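Local coordinates for uncharacterized protein (Bacteroides ovatus, PDB 3NQK) that is of unknown function but joins an N-terminal beta-rich region of the immunoglobulin-like E-set clan to a C-terminal region of the BT_3044-like family, at residues 11-16 against 57-62; 42-47 against 107-112; 51-56 against 99-104. All coordinates share one frame; numbering follows the deposited sequence.

In the fold
From the N terminus, strand 12-15 opens one sheet, and the chain visits a second at 27-32, returns to the first at 38-48 as the neighbour of 12-15, and crosses again to 57-63. Contact 1 closes this span by packing 11-16 against 57-62 between the sheets. Contact 2 returns the chain to the first sheet, setting 107-112 beside 42-47; because 42-47 precedes 57-62, the loops of contacts 1 and 2 cross. Contact 3 (51-56 with 99-104) also crosses contact 1 but lies wholly within the span of contact 2. Backbone bonds S14 to I46 and R57 to I101 connect neighbouring contacts, so one sheet, the sheet opposite and the end loops are tied together.

Contact 1 of 3, residues 11-16 against 57-62; sequences QYVSFK and RDIHIA
The side chain of R57 runs from its own strand to meet V13 and Q11. Its CB points at 11-16, and CB, CG and CD carry the chain across before any close partner in that segment is met. A bend at chi3 (89°) separates this aliphatic stem from the guanidinium. NE lies 4.0 Å from V13 CG2 and donates to D134 O. NH2 is likewise 4.0 Å from V13 CG2, so the methyl sits obliquely against this side of the group. NH1 completes the tip: near the guanidinium plane it makes a weak, bent bond of 3.3 Å to Q11 OE1, and its stronger partner is N53 OD1. The two sheets face each other here as in a beta sandwich, consistent with the E-set clan, with the short strand axes 10.0 Å apart and inclined by 44°. Beyond the arginine the contact is made by apolar tips. V13 CG1 and I59 CD1 meet tip to tip at 3.8 Å. Two residues further along each strand, F15 reaches across with CZ 3.9 Å from I61 CD1, while I61 CG2 touches the same ring carbon. Both F15 and I61 also rest on I131 of strand 125-133.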
ATOM      1  N   GLN A  11      27.586  11.251  -4.157  1.00 74.46           N
ATOM      2  CA  GLN A  11      26.144  10.894  -3.938  1.00 74.17           C
ATOM      3  C   GLN A  11      25.208  11.508  -5.003  1.00 72.28           C
ATOM      4  O   GLN A  11      25.318  12.681  -5.344  1.00 73.53           O
ATOM      5  CB  GLN A  11      25.698  11.317  -2.551  1.00 74.19           C
ATOM      6  CG  GLN A  11      26.312  10.505  -1.461  1.00 83.42           C
ATOM      7  CD  GLN A  11      25.677  10.762  -0.128  1.00 89.75           C
ATOM      8  OE1 GLN A  11      25.602  11.899   0.323  1.00 94.04           O
ATOM      9  NE2 GLN A  11      25.222   9.699   0.527  1.00 94.81           N
ATOM     10  N   TYR A  12      24.247  10.708  -5.454  1.00 68.94           N
ATOM     11  CA  TYR A  12      23.368  11.067  -6.548  1.00 67.37           C
ATOM     12  C   TYR A  12      21.919  11.182  -6.033  1.00 63.00           C
ATOM     13  O   TYR A  12      21.449  10.310  -5.299  1.00 64.58           O
ATOM     14  CB  TYR A  12      23.478   9.978  -7.645  1.00 68.17           C
ATOM     15  CG  TYR A  12      22.695  10.250  -8.938  1.00 81.28           C
ATOM     16  CD1 TYR A  12      23.116  11.235  -9.849  1.00 92.20           C
ATOM     17  CD2 TYR A  12      21.602   9.448  -9.299  1.00 88.22           C
ATOM     18  CE1 TYR A  12      22.415  11.465 -11.054  1.00 91.28           C
ATOM     19  CE2 TYR A  12      20.901   9.667 -10.506  1.00 89.03           C
ATOM     20  CZ  TYR A  12      21.312  10.676 -11.369  1.00 89.24           C
ATOM     21  OH  TYR A  12      20.628  10.886 -12.542  1.00 85.05           O
ATOM     22  N   VAL A  13      21.230  12.271  -6.403  1.00 55.87           N
ATOM     23  CA  VAL A  13      19.846  12.495  -5.982  1.00 49.75           C
ATOM     24  C   VAL A  13      18.911  12.303  -7.153  1.00 48.78           C
ATOM     25  O   VAL A  13      19.052  12.967  -8.158  1.00 49.48           O
ATOM     26  CB  VAL A  13      19.650  13.913  -5.456  1.00 50.98           C
ATOM     27  CG1 VAL A  13      18.161  14.158  -5.082  1.00 41.82           C
ATOM     28  CG2 VAL A  13      20.548  14.162  -4.275  1.00 46.13           C
ATOM     29  N   SER A  14      17.901  11.448  -6.985  1.00 46.53           N
ATOM     30  CA  SER A  14      17.001  11.114  -8.075  1.00 44.43           C
ATOM     31  C   SER A  14      15.587  10.758  -7.611  1.00 44.50           C
ATOM     32  O   SER A  14      15.334  10.581  -6.421  1.00 45.41           O
ATOM     33  CB  SER A  14      17.559   9.952  -8.855  1.00 44.60           C
ATOM     34  OG  SER A  14      17.616   8.802  -8.050  1.00 38.86           O
ATOM     35  N   PHE A  15      14.678  10.651  -8.585  1.00 44.86           N
ATOM     36  CA  PHE A  15      13.288  10.297  -8.341  1.00 45.57           C
ATOM     37  C   PHE A  15      13.129   8.799  -8.382  1.00 46.71           C
ATOM     38  O   PHE A  15      13.829   8.122  -9.127  1.00 44.90           O
ATOM     39  CB  PHE A  15      12.392  10.886  -9.436  1.00 45.20           C
ATOM     40  CG  PHE A  15      12.421  12.393  -9.521  1.00 46.17           C
ATOM     41  CD1 PHE A  15      11.740  13.172  -8.586  1.00 46.34           C
ATOM     42  CD2 PHE A  15      13.019  13.024 -10.591  1.00 47.26           C
ATOM     43  CE1 PHE A  15      11.713  14.537  -8.690  1.00 45.85           C
ATOM     44  CE2 PHE A  15      12.993  14.400 -10.703  1.00 51.10           C
ATOM     45  CZ  PHE A  15      12.343  15.158  -9.746  1.00 49.49           C
ATOM     46  N   LYS A  16      12.181   8.272  -7.614  1.00 50.68           N
ATOM     47  CA  LYS A  16      11.877   6.838  -7.684  1.00 55.39           C
ATOM     48  C   LYS A  16      10.377   6.587  -7.778  1.00 55.89           C
ATOM     49  O   LYS A  16       9.680   6.474  -6.762  1.00 55.40           O
ATOM     50  CB  LYS A  16      12.462   6.094  -6.487  1.00 57.40           C
ATOM     51  CG  LYS A  16      13.043   4.726  -6.840  1.00 65.11           C
ATOM     52  CD  LYS A  16      14.352   4.869  -7.672  1.00 73.24           C
ATOM     53  CE  LYS A  16      15.083   3.525  -7.823  1.00 79.68           C
ATOM     54  NZ  LYS A  16      14.184   2.441  -8.382  1.00 76.32           N
ATOM     55  N   ARG A  57      20.080  19.058   2.699  1.00 58.92           N
ATOM     56  CA  ARG A  57      19.942  19.362   1.287  1.00 57.48           C
ATOM     57  C   ARG A  57      18.598  19.971   1.001  1.00 57.58           C
ATOM     58  O   ARG A  57      17.560  19.426   1.382  1.00 55.74           O
ATOM     59  CB  ARG A  57      20.130  18.095   0.438  1.00 54.57           C
ATOM     60  CG  ARG A  57      21.330  17.251   0.859  1.00 58.62           C
ATOM     61  CD  ARG A  57      21.385  15.913   0.153  1.00 47.88           C
ATOM     62  NE  ARG A  57      22.112  15.993  -1.107  1.00 58.75           N
ATOM     63  CZ  ARG A  57      23.300  15.427  -1.342  1.00 62.87           C
ATOM     64  NH1 ARG A  57      23.897  14.683  -0.415  1.00 56.68           N
ATOM     65  NH2 ARG A  57      23.868  15.560  -2.538  1.00 69.78           N
ATOM     66  N   ASP A  58      18.629  21.164   0.417  1.00 59.28           N
ATOM     67  CA  ASP A  58      17.447  21.792  -0.104  1.00 59.52           C
ATOM     68  C   ASP A  58      17.432  21.517  -1.587  1.00 57.18           C
ATOM     69  O   ASP A  58      18.242  22.061  -2.326  1.00 59.87           O
ATOM     70  CB  ASP A  58      17.461  23.304   0.180  1.00 60.08           C
ATOM     71  CG  ASP A  58      17.132  23.629   1.635  1.00 65.74           C
ATOM     72  OD1 ASP A  58      16.061  23.177   2.130  1.00 66.92           O
ATOM     73  OD2 ASP A  58      17.934  24.340   2.283  1.00 76.84           O
ATOM     74  N   ILE A  59      16.554  20.612  -2.010  1.00 53.12           N
ATOM     75  CA  ILE A  59      16.497  20.175  -3.399  1.00 50.62           C
ATOM     76  C   ILE A  59      15.487  20.986  -4.158  1.00 50.39           C
ATOM     77  O   ILE A  59      14.394  21.234  -3.669  1.00 53.21           O
ATOM     78  CB  ILE A  59      16.136  18.673  -3.483  1.00 49.99           C
ATOM     79  CG1 ILE A  59      17.248  17.834  -2.835  1.00 53.86           C
ATOM     80  CG2 ILE A  59      15.923  18.237  -4.947  1.00 52.98           C
ATOM     81  CD1 ILE A  59      16.815  16.449  -2.402  1.00 52.94           C
ATOM     82  N   HIS A  60      15.850  21.423  -5.352  1.00 50.12           N
ATOM     83  CA  HIS A  60      14.942  22.240  -6.164  1.00 49.51           C
ATOM     84  C   HIS A  60      14.440  21.455  -7.357  1.00 46.54           C
ATOM     85  O   HIS A  60      15.227  20.830  -8.076  1.00 46.73           O
ATOM     86  CB  HIS A  60      15.640  23.516  -6.631  1.00 51.69           C
ATOM     87  CG  HIS A  60      16.010  24.447  -5.512  1.00 57.71           C
ATOM     88  ND1 HIS A  60      15.341  25.631  -5.276  1.00 66.30           N
ATOM     89  CD2 HIS A  60      16.981  24.370  -4.573  1.00 57.67           C
ATOM     90  CE1 HIS A  60      15.886  26.242  -4.238  1.00 69.07           C
ATOM     91  NE2 HIS A  60      16.883  25.498  -3.793  1.00 60.05           N
ATOM     92  N   ILE A  61      13.116  21.482  -7.560  1.00 44.45           N
ATOM     93  CA  ILE A  61      12.477  20.781  -8.662  1.00 42.41           C
ATOM     94  C   ILE A  61      11.816  21.791  -9.588  1.00 44.74           C
ATOM     95  O   ILE A  61      11.200  22.749  -9.128  1.00 48.99           O
ATOM     96  CB  ILE A  61      11.372  19.840  -8.166  1.00 42.34           C
ATOM     97  CG1 ILE A  61      11.806  19.085  -6.897  1.00 43.62           C
ATOM     98  CG2 ILE A  61      10.974  18.885  -9.257  1.00 34.72           C
ATOM     99  CD1 ILE A  61      12.806  18.045  -7.144  1.00 49.98           C
ATOM    100  N   ALA A  62      11.903  21.555 -10.887  1.00 44.74           N
ATOM    101  CA  ALA A  62      11.276  22.449 -11.865  1.00 45.85           C
ATOM    102  C   ALA A  62      10.701  21.664 -13.024  1.00 45.54           C
ATOM    103  O   ALA A  62      11.206  20.583 -13.377  1.00 42.27           O
ATOM    104  CB  ALA A  62      12.286  23.486 -12.377  1.00 46.30           C
TER

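Contact 2 of 3, residues 42-47 against 107-112; sequences QLPIIV and VELLNI
Q42 and N111 meet through their amides: Q42 NE2 donates to N111 OD1 over 2.6 Å, with the donor in the plane of the acceptor carbonyl. The two side chains lie side by side and point the same way, their amide planes only 21° apart, so the bond joins two nearly coplanar groups. L109 CD1 comes against the same nitrogen, 3.5 Å from Q42 NE2, while its other methyl, CD2, packs 3.9 Å from P44 CG. I46 CD1 and V107 CG1 continue this face of the sheet.

Beneath the side chains, the antiparallel strands are joined by two pairs of backbone bonds. L43 and L110 bond reciprocally, with L43 N 3.0 Å from L110 O. I45 and E108 do the same, I45 N lying 2.8 Å from E108 O. P44 falls opposite L109 in a non-hydrogen-bonded pair, a position where the missing proline N-H costs this strand pairing nothing. E108 bends its carboxylate back at chi2 (54°), and OE2 accepts from L109 N at 2.9 Å on the anti side of the carboxylate.

On the other face, I45 CD1 reaches L110 CB at 4.1 Å, and L43 lies beside them; F15, V99 and L129 continue this apolar layer. Q42, P44, I46 and V107 instead touch P311, T308, M257 and E265 of the second subunit. The interior-facing side is thus mainly hydrocarbon, and E108, which starts on it, leads its carboxylate away to L109 N; on the other side N111 fixes, from within the chain, the amide that Q42 brings to the subunit interface.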
ATOM      1  N   GLN A  42       2.311  11.040  -4.571  1.00 43.79           N
ATOM      2  CA  GLN A  42       3.545  11.194  -3.854  1.00 43.09           C
ATOM      3  C   GLN A  42       4.692  10.517  -4.592  1.00 43.36           C
ATOM      4  O   GLN A  42       4.691   9.288  -4.777  1.00 44.95           O
ATOM      5  CB  GLN A  42       3.396  10.628  -2.458  1.00 43.79           C
ATOM      6  CG  GLN A  42       2.301  11.323  -1.659  1.00 48.94           C
ATOM      7  CD  GLN A  42       2.286  10.925  -0.222  1.00 49.17           C
ATOM      8  OE1 GLN A  42       1.916   9.809   0.113  1.00 56.91           O
ATOM      9  NE2 GLN A  42       2.654  11.849   0.651  1.00 50.51           N
ATOM     10  N   LEU A  43       5.671  11.331  -5.005  1.00 40.17           N
ATOM     11  CA  LEU A  43       6.822  10.864  -5.745  1.00 38.99           C
ATOM     12  C   LEU A  43       8.064  10.940  -4.878  1.00 40.47           C
ATOM     13  O   LEU A  43       8.479  12.014  -4.463  1.00 37.91           O
ATOM     14  CB  LEU A  43       7.016  11.716  -6.988  1.00 40.62           C
ATOM     15  CG  LEU A  43       8.205  11.379  -7.863  1.00 37.88           C
ATOM     16  CD1 LEU A  43       8.124   9.945  -8.324  1.00 36.74           C
ATOM     17  CD2 LEU A  43       8.245  12.340  -9.055  1.00 38.87           C
ATOM     18  N   PRO A  44       8.651   9.790  -4.584  1.00 42.13           N
ATOM     19  CA  PRO A  44       9.807   9.769  -3.736  1.00 41.61           C
ATOM     20  C   PRO A  44      11.035  10.390  -4.362  1.00 41.19           C
ATOM     21  O   PRO A  44      11.325  10.162  -5.543  1.00 39.91           O
ATOM     22  CB  PRO A  44      10.046   8.279  -3.514  1.00 41.62           C
ATOM     23  CG  PRO A  44       8.746   7.660  -3.686  1.00 43.32           C
ATOM     24  CD  PRO A  44       8.009   8.470  -4.670  1.00 42.32           C
ATOM     25  N   ILE A  45      11.751  11.167  -3.559  1.00 41.41           N
ATOM     26  CA  ILE A  45      13.043  11.676  -3.929  1.00 41.87           C
ATOM     27  C   ILE A  45      14.071  10.948  -3.056  1.00 42.78           C
ATOM     28  O   ILE A  45      13.941  10.909  -1.826  1.00 41.77           O
ATOM     29  CB  ILE A  45      13.119  13.168  -3.724  1.00 42.72           C
ATOM     30  CG1 ILE A  45      12.101  13.862  -4.637  1.00 46.69           C
ATOM     31  CG2 ILE A  45      14.492  13.662  -4.017  1.00 36.38           C
ATOM     32  CD1 ILE A  45      12.064  15.340  -4.471  1.00 56.70           C
ATOM     33  N   ILE A  46      15.053  10.334  -3.710  1.00 41.47           N
ATOM     34  CA  ILE A  46      15.973   9.428  -3.065  1.00 42.71           C
ATOM     35  C   ILE A  46      17.402   9.911  -3.189  1.00 43.64           C
ATOM     36  O   ILE A  46      17.820  10.357  -4.259  1.00 44.25           O
ATOM     37  CB  ILE A  46      15.865   8.007  -3.708  1.00 43.26           C
ATOM     38  CG1 ILE A  46      14.735   7.225  -3.074  1.00 50.39           C
ATOM     39  CG2 ILE A  46      17.116   7.246  -3.542  1.00 45.86           C
ATOM     40  CD1 ILE A  46      13.400   7.784  -3.361  1.00 60.88           C
ATOM     41  N   VAL A  47      18.159   9.819  -2.086  1.00 43.66           N
ATOM     42  CA  VAL A  47      19.583  10.152  -2.093  1.00 45.23           C
ATOM     43  C   VAL A  47      20.402   8.871  -2.008  1.00 48.03           C
ATOM     44  O   VAL A  47      20.581   8.309  -0.934  1.00 47.85           O
ATOM     45  CB  VAL A  47      19.940  11.079  -0.931  1.00 47.58           C
ATOM     46  CG1 VAL A  47      21.412  11.470  -0.987  1.00 40.89           C
ATOM     47  CG2 VAL A  47      19.041  12.335  -0.952  1.00 43.34           C
ATOM     48  N   VAL A 107      15.469   9.883   2.097  1.00 43.96           N
ATOM     49  CA  VAL A 107      14.224   9.791   1.344  1.00 41.64           C
ATOM     50  C   VAL A 107      13.261  10.827   1.813  1.00 43.00           C
ATOM     51  O   VAL A 107      13.112  11.042   2.999  1.00 45.85           O
ATOM     52  CB  VAL A 107      13.546   8.440   1.537  1.00 41.61           C
ATOM     53  CG1 VAL A 107      12.349   8.314   0.571  1.00 34.23           C
ATOM     54  CG2 VAL A 107      14.550   7.295   1.340  1.00 39.89           C
ATOM     55  N   GLU A 108      12.583  11.463   0.880  1.00 44.11           N
ATOM     56  CA  GLU A 108      11.522  12.384   1.220  1.00 44.63           C
ATOM     57  C   GLU A 108      10.572  12.486   0.046  1.00 42.27           C
ATOM     58  O   GLU A 108      10.969  12.267  -1.102  1.00 39.60           O
ATOM     59  CB  GLU A 108      12.086  13.754   1.592  1.00 48.73           C
ATOM     60  CG  GLU A 108      11.011  14.759   2.131  1.00 58.83           C
ATOM     61  CD  GLU A 108      10.221  14.200   3.302  1.00 64.16           C
ATOM     62  OE1 GLU A 108      10.766  14.190   4.427  1.00 62.17           O
ATOM     63  OE2 GLU A 108       9.051  13.769   3.088  1.00 65.06           O
ATOM     64  N   LEU A 109       9.311  12.805   0.339  1.00 42.26           N
ATOM     65  CA  LEU A 109       8.249  12.764  -0.664  1.00 40.99           C
ATOM     66  C   LEU A 109       7.909  14.128  -1.281  1.00 39.83           C
ATOM     67  O   LEU A 109       7.787  15.129  -0.588  1.00 40.12           O
ATOM     68  CB  LEU A 109       6.985  12.164  -0.047  1.00 41.08           C
ATOM     69  CG  LEU A 109       7.101  10.732   0.501  1.00 43.63           C
ATOM     70  CD1 LEU A 109       5.789  10.324   1.234  1.00 39.23           C
ATOM     71  CD2 LEU A 109       7.452   9.736  -0.618  1.00 33.36           C
ATOM     72  N   LEU A 110       7.750  14.130  -2.597  1.00 39.24           N
ATOM     73  CA  LEU A 110       7.273  15.282  -3.326  1.00 38.79           C
ATOM     74  C   LEU A 110       5.799  15.105  -3.524  1.00 39.99           C
ATOM     75  O   LEU A 110       5.370  14.286  -4.319  1.00 39.46           O
ATOM     76  CB  LEU A 110       7.968  15.385  -4.686  1.00 36.78           C
ATOM     77  CG  LEU A 110       7.569  16.571  -5.575  1.00 38.16           C
ATOM     78  CD1 LEU A 110       8.065  17.881  -5.009  1.00 32.01           C
ATOM     79  CD2 LEU A 110       8.098  16.374  -6.971  1.00 38.66           C
ATOM     80  N   ASN A 111       5.014  15.827  -2.751  1.00 44.29           N
ATOM     81  CA  ASN A 111       3.577  15.772  -2.878  1.00 44.30           C
ATOM     82  C   ASN A 111       3.109  16.589  -4.072  1.00 44.62           C
ATOM     83  O   ASN A 111       3.139  17.821  -4.042  1.00 47.88           O
ATOM     84  CB  ASN A 111       2.924  16.277  -1.605  1.00 46.19           C
ATOM     85  CG  ASN A 111       3.278  15.441  -0.410  1.00 48.01           C
ATOM     86  OD1 ASN A 111       3.003  14.253  -0.374  1.00 59.47           O
ATOM     87  ND2 ASN A 111       3.914  16.052   0.567  1.00 57.15           N
ATOM     88  N   ILE A 112       2.744  15.894  -5.146  1.00 42.56           N
ATOM     89  CA  ILE A 112       2.172  16.523  -6.316  1.00 40.55           C
ATOM     90  C   ILE A 112       0.672  16.477  -6.191  1.00 41.36           C
ATOM     91  O   ILE A 112       0.089  15.401  -6.167  1.00 40.23           O
ATOM     92  CB  ILE A 112       2.552  15.774  -7.607  1.00 40.32           C
ATOM     93  CG1 ILE A 112       4.061  15.632  -7.737  1.00 41.27           C
ATOM     94  CG2 ILE A 112       2.007  16.490  -8.805  1.00 36.72           C
ATOM     95  CD1 ILE A 112       4.490  14.966  -9.052  1.00 35.58           C
TER

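Contact 3 of 3, residues 51-56 against 99-104; sequences TVNSQD and VHIPAG
Hydrogen bonding across the contact centres on N53 and G104: the backbone N of G104 donates to N53 O over 2.9 Å, in a nearly straight bond. G104 adopts a positive phi (87°), a conformation that favours glycine. The side chain of N53 organises its own loop. Its CG stands anti to the backbone N (chi1 174°), beside its own carbonyl carbon. OD1 receives the backbone N of Q55 from above its carbonyl plane, forming an Asx turn, while ND2 bonds to S105 O and only weakly to Q55 O. An alanine here would probably leave S105 O and the backbone N of Q55 without these mates and free the loop to shift.

A second, weak hydrogen bond joins D56 and H100. D56 OD2 approaches the edge of the H100 ring, 3.4 Å from NE2, in a bent geometry, with the carboxylate and ring planes 32° apart. At the other ring nitrogen, ND1, H100 has its stronger partner in D58.

Van der Waals packing accounts for the remaining contacts. I101 CG2 lies 3.7 Å from N53 ND2. A103 CB touches S54 C and D56 OD1, each at 3.8 Å. V52 CG1 flanks G104 CA more loosely, at 4.4 Å, and the V52 side chain also packs on T254 of the second subunit.

Segment 51-56 lies in the connection 49-56 between the sheets, whereas 99-104 is the end of strand 98-101 and the start of the connection 102-106; their meeting is that of adjacent inter-sheet connections at one end of a beta sandwich, with an Asx turn in one of them.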
ATOM      1  N   THR A  51      27.840   6.000   1.175  1.00 92.96           N
ATOM      2  CA  THR A  51      27.919   6.671   2.473  1.00 91.67           C
ATOM      3  C   THR A  51      26.552   7.145   2.947  1.00 86.75           C
ATOM      4  O   THR A  51      25.590   7.209   2.179  1.00 85.07           O
ATOM      5  CB  THR A  51      28.832   7.919   2.403  1.00 93.60           C
ATOM      6  OG1 THR A  51      29.957   7.649   1.569  1.00100.05           O
ATOM      7  CG2 THR A  51      29.313   8.344   3.823  1.00 95.36           C
ATOM      8  N   VAL A  52      26.488   7.485   4.223  1.00 83.94           N
ATOM      9  CA  VAL A  52      25.338   8.125   4.796  1.00 80.34           C
ATOM     10  C   VAL A  52      25.314   9.597   4.360  1.00 78.76           C
ATOM     11  O   VAL A  52      26.339  10.300   4.437  1.00 81.41           O
ATOM     12  CB  VAL A  52      25.395   8.079   6.338  1.00 80.92           C
ATOM     13  CG1 VAL A  52      24.174   8.732   6.934  1.00 78.65           C
ATOM     14  CG2 VAL A  52      25.546   6.625   6.835  1.00 82.17           C
ATOM     15  N   ASN A  53      24.161  10.054   3.877  1.00 74.58           N
ATOM     16  CA  ASN A  53      23.981  11.464   3.521  1.00 71.07           C
ATOM     17  C   ASN A  53      24.329  12.351   4.712  1.00 69.48           C
ATOM     18  O   ASN A  53      23.648  12.318   5.736  1.00 67.53           O
ATOM     19  CB  ASN A  53      22.536  11.722   3.087  1.00 68.79           C
ATOM     20  CG  ASN A  53      22.248  13.194   2.850  1.00 66.18           C
ATOM     21  OD1 ASN A  53      23.092  13.927   2.351  1.00 59.59           O
ATOM     22  ND2 ASN A  53      21.039  13.624   3.192  1.00 64.09           N
ATOM     23  N   SER A  54      25.384  13.146   4.574  1.00 68.47           N
ATOM     24  CA  SER A  54      25.851  13.975   5.675  1.00 71.13           C
ATOM     25  C   SER A  54      25.559  15.465   5.469  1.00 70.09           C
ATOM     26  O   SER A  54      26.044  16.298   6.222  1.00 72.38           O
ATOM     27  CB  SER A  54      27.352  13.757   5.883  1.00 72.84           C
ATOM     28  OG  SER A  54      28.061  14.008   4.685  1.00 77.38           O
ATOM     29  N   GLN A  55      24.750  15.786   4.465  1.00 69.94           N
ATOM     30  CA  GLN A  55      24.415  17.189   4.155  1.00 70.63           C
ATOM     31  C   GLN A  55      22.923  17.456   4.299  1.00 67.26           C
ATOM     32  O   GLN A  55      22.104  16.657   3.852  1.00 64.95           O
ATOM     33  CB  GLN A  55      24.828  17.541   2.702  1.00 71.76           C
ATOM     34  CG  GLN A  55      26.336  17.398   2.376  1.00 77.61           C
ATOM     35  CD  GLN A  55      26.709  17.965   0.960  1.00 84.80           C
ATOM     36  OE1 GLN A  55      26.289  19.072   0.581  1.00 88.73           O
ATOM     37  NE2 GLN A  55      27.517  17.213   0.214  1.00 80.89           N
ATOM     38  N   ASP A  56      22.566  18.565   4.945  1.00 66.41           N
ATOM     39  CA  ASP A  56      21.207  19.069   4.841  1.00 64.97           C
ATOM     40  C   ASP A  56      21.097  19.530   3.402  1.00 61.71           C
ATOM     41  O   ASP A  56      21.976  20.224   2.907  1.00 60.60           O
ATOM     42  CB  ASP A  56      20.943  20.239   5.805  1.00 66.57           C
ATOM     43  CG  ASP A  56      20.658  19.774   7.257  1.00 76.58           C
ATOM     44  OD1 ASP A  56      21.621  19.413   7.992  1.00 81.94           O
ATOM     45  OD2 ASP A  56      19.480  19.848   7.679  1.00 81.63           O
ATOM     46  N   VAL A  99      12.278  20.706  -1.693  1.00 52.02           N
ATOM     47  CA  VAL A  99      12.095  19.597  -0.777  1.00 49.38           C
ATOM     48  C   VAL A  99      13.309  19.510   0.110  1.00 51.55           C
ATOM     49  O   VAL A  99      14.439  19.588  -0.367  1.00 53.01           O
ATOM     50  CB  VAL A  99      11.943  18.286  -1.515  1.00 48.44           C
ATOM     51  CG1 VAL A  99      11.821  17.168  -0.541  1.00 43.80           C
ATOM     52  CG2 VAL A  99      10.708  18.334  -2.457  1.00 43.51           C
ATOM     53  N   HIS A 100      13.089  19.353   1.405  1.00 52.31           N
ATOM     54  CA  HIS A 100      14.187  19.318   2.337  1.00 51.37           C
ATOM     55  C   HIS A 100      14.496  17.892   2.802  1.00 49.78           C
ATOM     56  O   HIS A 100      13.620  17.188   3.314  1.00 50.36           O
ATOM     57  CB  HIS A 100      13.896  20.215   3.542  1.00 51.59           C
ATOM     58  CG  HIS A 100      15.030  20.299   4.511  1.00 57.57           C
ATOM     59  ND1 HIS A 100      16.193  20.987   4.236  1.00 61.54           N
ATOM     60  CD2 HIS A 100      15.196  19.753   5.741  1.00 59.94           C
ATOM     61  CE1 HIS A 100      17.023  20.869   5.259  1.00 68.30           C
ATOM     62  NE2 HIS A 100      16.444  20.123   6.184  1.00 60.18           N
ATOM     63  N   ILE A 101      15.747  17.478   2.618  1.00 48.08           N
ATOM     64  CA  ILE A 101      16.219  16.213   3.138  1.00 47.53           C
ATOM     65  C   ILE A 101      17.327  16.476   4.143  1.00 49.31           C
ATOM     66  O   ILE A 101      18.437  16.847   3.768  1.00 50.59           O
ATOM     67  CB  ILE A 101      16.756  15.297   2.033  1.00 45.57           C
ATOM     68  CG1 ILE A 101      15.640  14.910   1.083  1.00 46.40           C
ATOM     69  CG2 ILE A 101      17.378  14.032   2.643  1.00 45.44           C
ATOM     70  CD1 ILE A 101      16.082  13.979  -0.028  1.00 49.83           C
ATOM     71  N   PRO A 102      17.030  16.298   5.424  1.00 50.61           N
ATOM     72  CA  PRO A 102      18.041  16.562   6.442  1.00 52.48           C
ATOM     73  C   PRO A 102      19.182  15.578   6.387  1.00 51.11           C
ATOM     74  O   PRO A 102      19.041  14.501   5.828  1.00 48.89           O
ATOM     75  CB  PRO A 102      17.266  16.412   7.771  1.00 52.26           C
ATOM     76  CG  PRO A 102      16.039  15.634   7.425  1.00 52.89           C
ATOM     77  CD  PRO A 102      15.714  15.970   6.008  1.00 52.72           C
ATOM     78  N   ALA A 103      20.325  15.976   6.915  1.00 52.65           N
ATOM     79  CA  ALA A 103      21.436  15.071   7.065  1.00 54.20           C
ATOM     80  C   ALA A 103      20.938  13.877   7.841  1.00 53.64           C
ATOM     81  O   ALA A 103      20.049  14.009   8.676  1.00 55.59           O
ATOM     82  CB  ALA A 103      22.585  15.753   7.808  1.00 54.08           C
ATOM     83  N   GLY A 104      21.455  12.701   7.525  1.00 54.09           N
ATOM     84  CA  GLY A 104      21.024  11.462   8.204  1.00 52.87           C
ATOM     85  C   GLY A 104      19.797  10.794   7.590  1.00 49.46           C
ATOM     86  O   GLY A 104      19.465   9.679   7.939  1.00 50.38           O
TER